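Local coordinates for protein KLLA0F12672p (Kluyveromyces lactis, PDB 4M3O) that probably removes phosphate from the C-terminal domain repeats of RNA polymerase II as a zinc-binding phosphatase of the RPAP2 family, represented here by its N-terminal domain, at residues 6-11 with 32-37; 54-59 with 121-126; 63-68 with 108-113. One frame throughout, in Å; residues are numbered along the deposited sequence.

Contact 1: 6-11 with 32-37; sequences EEIKEV and INLIDL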
loop_
_atom_site.group_PDB
_atom_site.type_symbol
_atom_site.label_atom_id
_atom_site.label_comp_id
_atom_site.label_asym_id
_atom_site.label_seq_id
_atom_site.Cartn_x
_atom_site.Cartn_y
_atom_site.Cartn_z
ATOM N N GLU A 6 -10.496 3.834 -8.798
ATOM C CA GLU A 6 -11.482 4.917 -8.973
ATOM C C GLU A 6 -11.614 5.757 -7.715
ATOM O O GLU A 6 -11.607 6.986 -7.731
ATOM C CB GLU A 6 -12.857 4.301 -9.357
ATOM C CG GLU A 6 -12.979 3.800 -10.832
ATOM C CD GLU A 6 -11.955 2.739 -11.275
ATOM O OE1 GLU A 6 -11.752 1.696 -10.568
ATOM O OE2 GLU A 6 -11.344 2.943 -12.361
ATOM N N GLU A 7 -11.783 5.066 -6.619
ATOM C CA GLU A 7 -11.819 5.685 -5.290
ATOM C C GLU A 7 -10.557 6.485 -4.916
ATOM O O GLU A 7 -10.625 7.611 -4.421
ATOM C CB GLU A 7 -11.983 4.553 -4.290
ATOM C CG GLU A 7 -13.067 4.757 -3.278
ATOM C CD GLU A 7 -12.524 4.847 -1.900
ATOM O OE1 GLU A 7 -11.808 5.825 -1.611
ATOM O OE2 GLU A 7 -12.800 3.931 -1.118
ATOM N N ILE A 8 -9.394 5.878 -5.124
ATOM C CA ILE A 8 -8.113 6.575 -4.870
ATOM C C ILE A 8 -8.053 7.887 -5.651
ATOM O O ILE A 8 -7.715 8.929 -5.093
ATOM C CB ILE A 8 -6.924 5.673 -5.195
ATOM C CG1 ILE A 8 -6.884 4.525 -4.158
ATOM C CG2 ILE A 8 -5.591 6.457 -5.165
ATOM C CD1 ILE A 8 -6.147 3.322 -4.661
ATOM N N LYS A 9 -8.462 7.860 -6.908
ATOM C CA LYS A 9 -8.405 9.053 -7.768
ATOM C C LYS A 9 -9.316 10.105 -7.206
ATOM O O LYS A 9 -8.966 11.267 -7.133
ATOM C CB LYS A 9 -8.803 8.693 -9.181
ATOM C CG LYS A 9 -7.702 7.941 -9.907
ATOM C CD LYS A 9 -8.131 7.514 -11.305
ATOM C CE LYS A 9 -6.993 6.812 -12.038
ATOM N NZ LYS A 9 -7.327 6.656 -13.481
ATOM N N GLU A 10 -10.472 9.676 -6.741
ATOM C CA GLU A 10 -11.438 10.603 -6.189
ATOM C C GLU A 10 -11.077 11.165 -4.813
ATOM O O GLU A 10 -11.270 12.363 -4.565
ATOM C CB GLU A 10 -12.821 9.931 -6.133
ATOM C CG GLU A 10 -13.668 10.188 -7.352
ATOM C CD GLU A 10 -13.968 11.654 -7.494
ATOM O OE1 GLU A 10 -14.496 12.251 -6.533
ATOM O OE2 GLU A 10 -13.644 12.200 -8.562
ATOM N N VAL A 11 -10.601 10.320 -3.904
ATOM C CA VAL A 11 -10.374 10.757 -2.488
ATOM C C VAL A 11 -8.918 11.124 -2.195
ATOM O O VAL A 11 -8.621 11.643 -1.111
ATOM C CB VAL A 11 -10.819 9.667 -1.452
ATOM C CG1 VAL A 11 -10.457 10.030 -0.005
ATOM C CG2 VAL A 11 -12.304 9.456 -1.518
ATOM N N ILE A 32 0.088 10.563 2.689
ATOM C CA ILE A 32 -0.668 10.467 3.936
ATOM C C ILE A 32 -2.107 10.080 3.693
ATOM O O ILE A 32 -2.681 9.281 4.438
ATOM C CB ILE A 32 -0.633 11.773 4.734
ATOM C CG1 ILE A 32 0.712 11.892 5.449
ATOM C CG2 ILE A 32 -1.776 11.873 5.757
ATOM C CD1 ILE A 32 0.905 13.262 6.078
ATOM N N ASN A 33 -2.722 10.650 2.671
ATOM C CA ASN A 33 -4.131 10.370 2.428
ATOM C C ASN A 33 -4.272 8.933 1.905
ATOM O O ASN A 33 -5.201 8.218 2.249
ATOM C CB ASN A 33 -4.761 11.386 1.461
ATOM C CG ASN A 33 -4.943 12.762 2.106
ATOM O OD1 ASN A 33 -4.907 13.783 1.419
ATOM N ND2 ASN A 33 -5.094 12.792 3.429
ATOM N N LEU A 34 -3.310 8.507 1.106
ATOM C CA LEU A 34 -3.351 7.128 0.586
ATOM C C LEU A 34 -3.185 6.081 1.729
ATOM O O LEU A 34 -3.981 5.170 1.887
ATOM C CB LEU A 34 -2.296 6.957 -0.518
ATOM C CG LEU A 34 -2.188 5.538 -1.083
ATOM C CD1 LEU A 34 -3.500 5.128 -1.739
ATOM C CD2 LEU A 34 -1.073 5.422 -2.094
ATOM N N ILE A 35 -2.182 6.255 2.549
ATOM C CA ILE A 35 -1.977 5.380 3.704
ATOM C C ILE A 35 -3.186 5.339 4.626
ATOM O O ILE A 35 -3.671 4.250 4.996
ATOM C CB ILE A 35 -0.659 5.760 4.430
ATOM C CG1 ILE A 35 0.528 5.239 3.591
ATOM C CG2 ILE A 35 -0.627 5.163 5.814
ATOM C CD1 ILE A 35 1.781 6.092 3.626
ATOM N N ASP A 36 -3.729 6.499 4.931
ATOM C CA ASP A 36 -4.970 6.588 5.702
ATOM C C ASP A 36 -6.113 5.770 5.086
ATOM O O ASP A 36 -6.870 5.092 5.816
ATOM C CB ASP A 36 -5.432 8.049 5.818
ATOM C CG ASP A 36 -5.054 8.698 7.155
ATOM O OD1 ASP A 36 -4.460 9.804 7.129
ATOM O OD2 ASP A 36 -5.382 8.132 8.235
ATOM N N LEU A 37 -6.270 5.862 3.760
ATOM C CA LEU A 37 -7.317 5.112 3.074
ATOM C C LEU A 37 -7.038 3.635 3.206
ATOM O O LEU A 37 -7.958 2.834 3.435
ATOM C CB LEU A 37 -7.365 5.461 1.581
ATOM C CG LEU A 37 -8.544 4.810 0.838
ATOM C CD1 LEU A 37 -9.871 5.246 1.459
ATOM C CD2 LEU A 37 -8.503 5.181 -0.643
#

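Contact 2: 54-59 with 121-126; sequences RFLTKQ and QFYQFQ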
loop_
_atom_site.group_PDB
_atom_site.type_symbol
_atom_site.label_atom_id
_atom_site.label_comp_id
_atom_site.label_asym_id
_atom_site.label_seq_id
_atom_site.Cartn_x
_atom_site.Cartn_y
_atom_site.Cartn_z
ATOM N N ARG A 54 2.831 2.592 -7.673
ATOM C CA ARG A 54 3.432 3.847 -8.118
ATOM C C ARG A 54 3.526 4.896 -7.006
ATOM O O ARG A 54 4.399 5.761 -7.029
ATOM C CB ARG A 54 2.643 4.434 -9.280
ATOM C CG ARG A 54 1.350 5.136 -8.877
ATOM C CD ARG A 54 0.588 5.512 -10.176
ATOM N NE ARG A 54 0.291 4.289 -10.933
ATOM C CZ ARG A 54 -0.286 4.241 -12.134
ATOM N NH1 ARG A 54 -0.769 5.316 -12.733
ATOM N NH2 ARG A 54 -0.481 3.064 -12.679
ATOM N N PHE A 55 2.668 4.805 -5.999
ATOM C CA PHE A 55 2.730 5.767 -4.921
ATOM C C PHE A 55 3.517 5.274 -3.679
ATOM O O PHE A 55 3.434 5.912 -2.679
ATOM C CB PHE A 55 1.320 6.131 -4.483
ATOM C CG PHE A 55 0.495 6.727 -5.590
ATOM C CD1 PHE A 55 -0.626 6.067 -6.087
ATOM C CD2 PHE A 55 0.925 7.885 -6.227
ATOM C CE1 PHE A 55 -1.340 6.605 -7.142
ATOM C CE2 PHE A 55 0.211 8.450 -7.261
ATOM C CZ PHE A 55 -0.913 7.812 -7.728
ATOM N N LEU A 56 4.161 4.113 -3.721
ATOM C CA LEU A 56 4.791 3.559 -2.527
ATOM C C LEU A 56 6.263 3.301 -2.734
ATOM O O LEU A 56 6.662 2.751 -3.766
ATOM C CB LEU A 56 4.117 2.272 -2.107
ATOM C CG LEU A 56 2.669 2.418 -1.614
ATOM C CD1 LEU A 56 2.170 1.000 -1.430
ATOM C CD2 LEU A 56 2.516 3.164 -0.343
ATOM N N THR A 57 7.082 3.703 -1.755
ATOM C CA THR A 57 8.458 3.224 -1.675
ATOM C C THR A 57 8.428 1.988 -0.818
ATOM O O THR A 57 7.407 1.675 -0.192
ATOM C CB THR A 57 9.395 4.216 -0.994
ATOM O OG1 THR A 57 8.962 4.422 0.374
ATOM C CG2 THR A 57 9.404 5.513 -1.752
ATOM N N LYS A 58 9.546 1.273 -0.769
ATOM C CA LYS A 58 9.625 0.090 0.007
ATOM C C LYS A 58 9.374 0.395 1.504
ATOM O O LYS A 58 8.716 -0.396 2.218
ATOM C CB LYS A 58 11.018 -0.548 -0.112
ATOM C CG LYS A 58 11.349 -1.255 -1.395
ATOM C CD LYS A 58 12.760 -1.824 -1.303
ATOM C CE LYS A 58 13.051 -3.039 -2.164
ATOM N NZ LYS A 58 12.673 -2.835 -3.552
ATOM N N GLN A 59 9.910 1.537 1.981
ATOM C CA GLN A 59 9.714 1.965 3.348
ATOM C C GLN A 59 8.270 2.428 3.634
ATOM O O GLN A 59 7.780 2.182 4.698
ATOM C CB GLN A 59 10.639 3.145 3.692
ATOM C CG GLN A 59 10.555 3.507 5.196
ATOM C CD GLN A 59 10.957 2.317 6.037
ATOM O OE1 GLN A 59 12.015 1.749 5.808
ATOM N NE2 GLN A 59 10.091 1.890 6.954
ATOM N N GLN A 121 6.124 -9.757 1.088
ATOM C CA GLN A 121 7.524 -9.667 0.662
ATOM C C GLN A 121 7.710 -9.597 -0.893
ATOM O O GLN A 121 8.461 -8.769 -1.421
ATOM C CB GLN A 121 8.218 -10.989 1.045
ATOM C CG GLN A 121 8.461 -11.133 2.522
ATOM C CD GLN A 121 9.346 -12.352 2.787
ATOM O OE1 GLN A 121 9.040 -13.466 2.367
ATOM N NE2 GLN A 121 10.479 -12.117 3.398
ATOM N N PHE A 122 6.973 -10.460 -1.588
ATOM C CA PHE A 122 7.007 -10.531 -3.039
ATOM C C PHE A 122 6.648 -9.172 -3.623
ATOM O O PHE A 122 7.346 -8.647 -4.522
ATOM C CB PHE A 122 6.045 -11.620 -3.510
ATOM C CG PHE A 122 6.098 -11.926 -4.993
ATOM C CD1 PHE A 122 5.272 -11.266 -5.889
ATOM C CD2 PHE A 122 6.947 -12.931 -5.513
ATOM C CE1 PHE A 122 5.279 -11.594 -7.257
ATOM C CE2 PHE A 122 6.985 -13.220 -6.898
ATOM C CZ PHE A 122 6.128 -12.551 -7.751
ATOM N N TYR A 123 5.583 -8.579 -3.090
ATOM C CA TYR A 123 5.163 -7.249 -3.550
ATOM C C TYR A 123 6.208 -6.188 -3.193
ATOM O O TYR A 123 6.540 -5.373 -4.018
ATOM C CB TYR A 123 3.816 -6.901 -2.951
ATOM C CG TYR A 123 3.175 -5.625 -3.378
ATOM C CD1 TYR A 123 2.568 -5.509 -4.625
ATOM C CD2 TYR A 123 3.138 -4.527 -2.518
ATOM C CE1 TYR A 123 1.969 -4.320 -4.998
ATOM C CE2 TYR A 123 2.508 -3.329 -2.872
ATOM C CZ TYR A 123 1.927 -3.236 -4.133
ATOM O OH TYR A 123 1.278 -2.068 -4.476
ATOM N N GLN A 124 6.700 -6.195 -1.951
ATOM C CA GLN A 124 7.625 -5.168 -1.472
ATOM C C GLN A 124 8.904 -5.205 -2.227
ATOM O O GLN A 124 9.447 -4.147 -2.581
ATOM C CB GLN A 124 7.905 -5.308 0.033
ATOM C CG GLN A 124 8.807 -4.197 0.480
ATOM C CD GLN A 124 9.322 -4.360 1.874
ATOM O OE1 GLN A 124 9.795 -5.404 2.211
ATOM N NE2 GLN A 124 9.297 -3.283 2.670
ATOM N N PHE A 125 9.439 -6.415 -2.445
ATOM C CA PHE A 125 10.675 -6.546 -3.230
ATOM C C PHE A 125 10.608 -5.816 -4.575
ATOM O O PHE A 125 11.638 -5.378 -5.077
ATOM C CB PHE A 125 11.005 -8.022 -3.502
ATOM C CG PHE A 125 11.355 -8.801 -2.282
ATOM C CD1 PHE A 125 11.959 -8.213 -1.218
ATOM C CD2 PHE A 125 11.140 -10.164 -2.249
ATOM C CE1 PHE A 125 12.297 -8.949 -0.090
ATOM C CE2 PHE A 125 11.473 -10.915 -1.153
ATOM C CZ PHE A 125 12.072 -10.312 -0.063
ATOM N N GLN A 126 9.423 -5.636 -5.143
ATOM C CA GLN A 126 9.379 -5.013 -6.444
ATOM C C GLN A 126 9.178 -3.501 -6.361
ATOM O O GLN A 126 9.170 -2.844 -7.353
ATOM C CB GLN A 126 8.232 -5.591 -7.275
ATOM C CG GLN A 126 8.368 -7.093 -7.527
ATOM C CD GLN A 126 7.053 -7.621 -8.047
ATOM O OE1 GLN A 126 6.734 -7.408 -9.175
ATOM N NE2 GLN A 126 6.280 -8.294 -7.219
#

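Contact 3: 63-68 with 108-113; sequences DLVQER and LTEYCT. With ZN (zinc ion), chain C.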
loop_
_atom_site.group_PDB
_atom_site.type_symbol
_atom_site.label_atom_id
_atom_site.label_comp_id
_atom_site.label_asym_id
_atom_site.label_seq_id
_atom_site.Cartn_x
_atom_site.Cartn_y
_atom_site.Cartn_z
ATOM N N ASP A 63 5.814 0.775 6.447
ATOM C CA ASP A 63 5.054 1.554 7.393
ATOM C C ASP A 63 3.539 1.293 7.252
ATOM O O ASP A 63 2.835 1.228 8.270
ATOM C CB ASP A 63 5.330 3.052 7.200
ATOM C CG ASP A 63 6.863 3.412 7.323
ATOM O OD1 ASP A 63 7.658 2.646 7.907
ATOM O OD2 ASP A 63 7.280 4.458 6.790
ATOM N N LEU A 64 3.052 1.149 6.001
ATOM C CA LEU A 64 1.677 0.716 5.760
ATOM C C LEU A 64 1.344 -0.539 6.593
ATOM O O LEU A 64 0.291 -0.630 7.261
ATOM C CB LEU A 64 1.459 0.480 4.261
ATOM C CG LEU A 64 0.055 0.159 3.734
ATOM C CD1 LEU A 64 -0.064 0.086 2.227
ATOM C CD2 LEU A 64 -0.444 -1.158 4.247
ATOM N N VAL A 65 2.225 -1.524 6.532
ATOM C CA VAL A 65 2.012 -2.777 7.193
ATOM C C VAL A 65 1.909 -2.512 8.697
ATOM O O VAL A 65 1.096 -3.094 9.377
ATOM C CB VAL A 65 3.185 -3.754 6.873
ATOM C CG1 VAL A 65 3.238 -4.941 7.818
ATOM C CG2 VAL A 65 3.112 -4.262 5.427
ATOM N N GLN A 66 2.791 -1.679 9.227
ATOM C CA GLN A 66 2.784 -1.399 10.679
ATOM C C GLN A 66 1.453 -0.737 11.098
ATOM O O GLN A 66 0.784 -1.163 12.001
ATOM C CB GLN A 66 3.912 -0.419 10.991
ATOM C CG GLN A 66 4.877 -0.933 12.015
ATOM C CD GLN A 66 5.759 -2.037 11.478
ATOM O OE1 GLN A 66 5.338 -3.196 11.311
ATOM N NE2 GLN A 66 7.018 -1.689 11.223
ATOM N N GLU A 67 1.107 0.330 10.414
ATOM C CA GLU A 67 -0.138 1.058 10.694
ATOM C C GLU A 67 -1.352 0.146 10.554
ATOM O O GLU A 67 -2.285 0.224 11.369
ATOM C CB GLU A 67 -0.245 2.245 9.751
ATOM C CG GLU A 67 -0.735 3.541 10.298
ATOM C CD GLU A 67 0.086 4.006 11.447
ATOM O OE1 GLU A 67 -0.501 4.110 12.524
ATOM O OE2 GLU A 67 1.295 4.234 11.262
ATOM N N ARG A 68 -1.327 -0.777 9.586
ATOM C CA ARG A 68 -2.454 -1.720 9.469
ATOM C C ARG A 68 -2.534 -2.673 10.668
ATOM O O ARG A 68 -3.643 -2.985 11.197
ATOM C CB ARG A 68 -2.414 -2.505 8.152
ATOM C CG ARG A 68 -2.932 -1.731 6.930
ATOM C CD ARG A 68 -2.711 -2.504 5.652
ATOM N NE ARG A 68 -3.414 -3.776 5.603
ATOM C CZ ARG A 68 -4.675 -3.901 5.208
ATOM N NH1 ARG A 68 -5.369 -2.804 4.862
ATOM N NH2 ARG A 68 -5.248 -5.121 5.188
ATOM N N LEU A 108 3.937 -13.970 12.007
ATOM C CA LEU A 108 2.568 -14.072 12.514
ATOM C C LEU A 108 2.123 -12.858 13.351
ATOM O O LEU A 108 0.928 -12.668 13.606
ATOM C CB LEU A 108 2.353 -15.367 13.300
ATOM C CG LEU A 108 1.888 -16.673 12.600
ATOM C CD1 LEU A 108 1.117 -16.470 11.298
ATOM C CD2 LEU A 108 3.092 -17.568 12.373
ATOM N N THR A 109 3.049 -11.993 13.712
ATOM C CA THR A 109 2.653 -10.779 14.422
ATOM C C THR A 109 2.212 -9.661 13.435
ATOM O O THR A 109 1.579 -8.698 13.830
ATOM C CB THR A 109 3.763 -10.309 15.374
ATOM O OG1 THR A 109 4.874 -9.850 14.612
ATOM C CG2 THR A 109 4.216 -11.477 16.292
ATOM N N GLU A 110 2.489 -9.866 12.145
ATOM C CA GLU A 110 2.215 -8.898 11.092
ATOM C C GLU A 110 1.230 -9.388 9.992
ATOM O O GLU A 110 0.567 -8.584 9.325
ATOM C CB GLU A 110 3.537 -8.505 10.458
ATOM C CG GLU A 110 4.502 -7.829 11.401
ATOM C CD GLU A 110 5.812 -7.458 10.735
ATOM O OE1 GLU A 110 6.099 -7.875 9.586
ATOM O OE2 GLU A 110 6.589 -6.771 11.394
ATOM N N TYR A 111 1.086 -10.695 9.874
ATOM C CA TYR A 111 0.267 -11.309 8.849
ATOM C C TYR A 111 -0.602 -12.361 9.454
ATOM O O TYR A 111 -0.226 -12.936 10.466
ATOM C CB TYR A 111 1.195 -11.933 7.773
ATOM C CG TYR A 111 2.008 -10.865 7.173
ATOM C CD1 TYR A 111 3.326 -10.638 7.589
ATOM C CD2 TYR A 111 1.448 -10.023 6.208
ATOM C CE1 TYR A 111 4.062 -9.581 7.050
ATOM C CE2 TYR A 111 2.190 -8.982 5.654
ATOM C CZ TYR A 111 3.487 -8.759 6.077
ATOM O OH TYR A 111 4.190 -7.663 5.553
ATOM N N CYS A 112 -1.689 -12.685 8.760
ATOM C CA CYS A 112 -2.621 -13.749 9.142
ATOM C C CYS A 112 -1.992 -15.135 8.984
ATOM O O CYS A 112 -2.287 -16.037 9.777
ATOM C CB CYS A 112 -3.931 -13.686 8.307
ATOM S SG CYS A 112 -3.703 -13.881 6.510
ATOM N N THR A 113 -1.090 -15.277 8.012
ATOM C CA THR A 113 -0.525 -16.591 7.569
ATOM C C THR A 113 0.881 -16.453 6.983
ATOM O O THR A 113 1.327 -15.333 6.681
ATOM C CB THR A 113 -1.354 -17.199 6.382
ATOM O OG1 THR A 113 -1.451 -16.230 5.304
ATOM C CG2 THR A 113 -2.742 -17.546 6.848
HETATM ZN ZN ZN C . -3.765 -11.815 5.530
#

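Contact 1: 6-11 with 32-37
Leu37 buries more surface here than any other residue of the two segments, and lies between Glu7 and Ile8 of the other helix. Its CG stands anti to the backbone N (chi1 -174°), which carries both methyls out toward helix 5-13. CD2 is the branch that meets both neighbours. It comes 3.9 Å from Ile8 CG1 on one hand and 3.5 Å from Glu7 OE1 on the other. CD1 reaches the same carboxylate and lies 3.7 Å from Glu7 OE1.

Ile8 meets Leu37 with CG1, the first carbon of its longer branch. A second leucine meets this carbon one helical turn before Leu37: Leu34 CD1 is 4.2 Å from Ile8 CG1. The CA atoms of Ile8 and Leu34 are also the nearest pair of the two backbones, 7.3 Å apart. Beyond this contact Ile8 packs on Thr48, Tyr51 and Ile52 of helix 46-52. It therefore joins three helices.

The segments of helix 5-13 and helix 24-40 run in roughly opposed directions, at 135°, with their axes 10.7 Å apart. This is plain helix packing in the N-terminal part of the domain, away from the zinc site.

The Glu7 carboxylate lies against the leucine methyls. Its OE2 makes a salt bridge with Lys41. Methyl packing carries the contact, and no polar bond links the two segments. Its one charged group finds its partner in Lys41.

Contact 2: 54-59 with 121-126
Lys58 and Gln124 bring the two backbones nearest, with their CA atoms 5.8 Å apart. The segment 54-59 is an irregular lead-in that becomes helix at Lys58. Thr57 is the N-cap of helix 58-70, and its OG1 takes the backbone N of Asp60. Segment 121-126 lies toward the C-terminal end of helix 114-125. The first turn of one helix thus lies beside the C-terminal part of the other.

Two hydrogen bonds run in opposite directions between them. Gln124 stretches out beyond CG and gives its amide NE2 to Lys58 O, at 3.0 Å. The N-H points fairly straight at the oxygen (154°). That oxygen lies close to the amide plane, but the nitrogen stands above the plane of the carbonyl.

In return, Lys58 NZ binds Phe125 O at 3.1 Å, approaching from well above that carbonyl plane. The lysine chain bends at its last torsion (chi4 51°) to bring the ammonium there. Its stronger partner is Leu127 O, so two carbonyls hold the ammonium. A positive charge among carbonyls near the C-terminal end of helix 114-125 is consistent with a favourable interaction with the helix dipole. Both segments belong to the Rtr1/RPAP2 family region.

Gln126 NE2 bonds back to Phe122 O at 2.9 Å, nearly straight, and also to Gln150 O. On the buried side, Leu56 CD1 comes 4.4 Å from Tyr123 OH. This hydroxyl bonds to Met49 O, and the tyrosine ring meets that of Tyr61.

Contact 3: 63-68 with 108-113
Val65 and Tyr111 meet with their side chains at about a right angle. The valine sits on helix 58-70. The tyrosine belongs to the zinc-finger region of the Rtr1/RPAP2 family, directly before the zinc ligand Cys112. The hydroxyl end of the tyrosine comes up to both valine methyls. Tyr111 OH is 3.6 Å from Val65 CG2 and 3.7 Å from CG1. CG1 also approaches the ring obliquely, at 4.2 Å from Tyr111 CZ.

The hydroxyl has a polar partner as well, Ser120 OG on helix 114-125. The hydroxyl end of Tyr111 thus touches helix 58-70 and helix 114-125. The side chain also touches Cys74, another zinc ligand. Buried Tyr111 thus lies between the zinc-binding loop and these helices.

Glu110 adds to the same contact, with its CB 4.4 Å from Val65 CG1. Its chain runs on extended to the carboxylate, which lies beside the amide of Gln66. The two flat groups are turned 48° to each other. Gln66 OE1 and Glu110 OE2 are 3.8 Å apart, and no hydrogen bond joins them. The CB of Gln66 points away from the loop, and the bend at chi2 (72°) turns the amide back toward Glu110.

Cys112 itself does not reach the helix. Thr113 caps the following helix through OG1 to the backbone N of His116. Cys74, Cys79 and His116 complete the coordination of the zinc ion. Cys112 SG binds the zinc ion at 2.3 Å.

All three contacts are partly buried. Contact 2 is nearest the chain's centre, about 8 Å between centres against 11 and 12 Å for contacts 1 and 3, yet contacts 2 and 3 each include an exposed touching residue and contact 1 none. Contacts 1 and 2 have their centres about 17 Å apart but touch where Leu34 CD2 packs on Phe55 CB. Contacts 2 and 3 share helix 58-70: contact 2 uses its start, contact 3 the part from its middle on. Contact 1 packs helix on helix through mostly aliphatic side chains, with one carboxylate. In contact 2 backbone carbonyls at helix ends accept side-chain donors. Contact 3 is nonpolar packing on the zinc loop and alone includes a metal ligand.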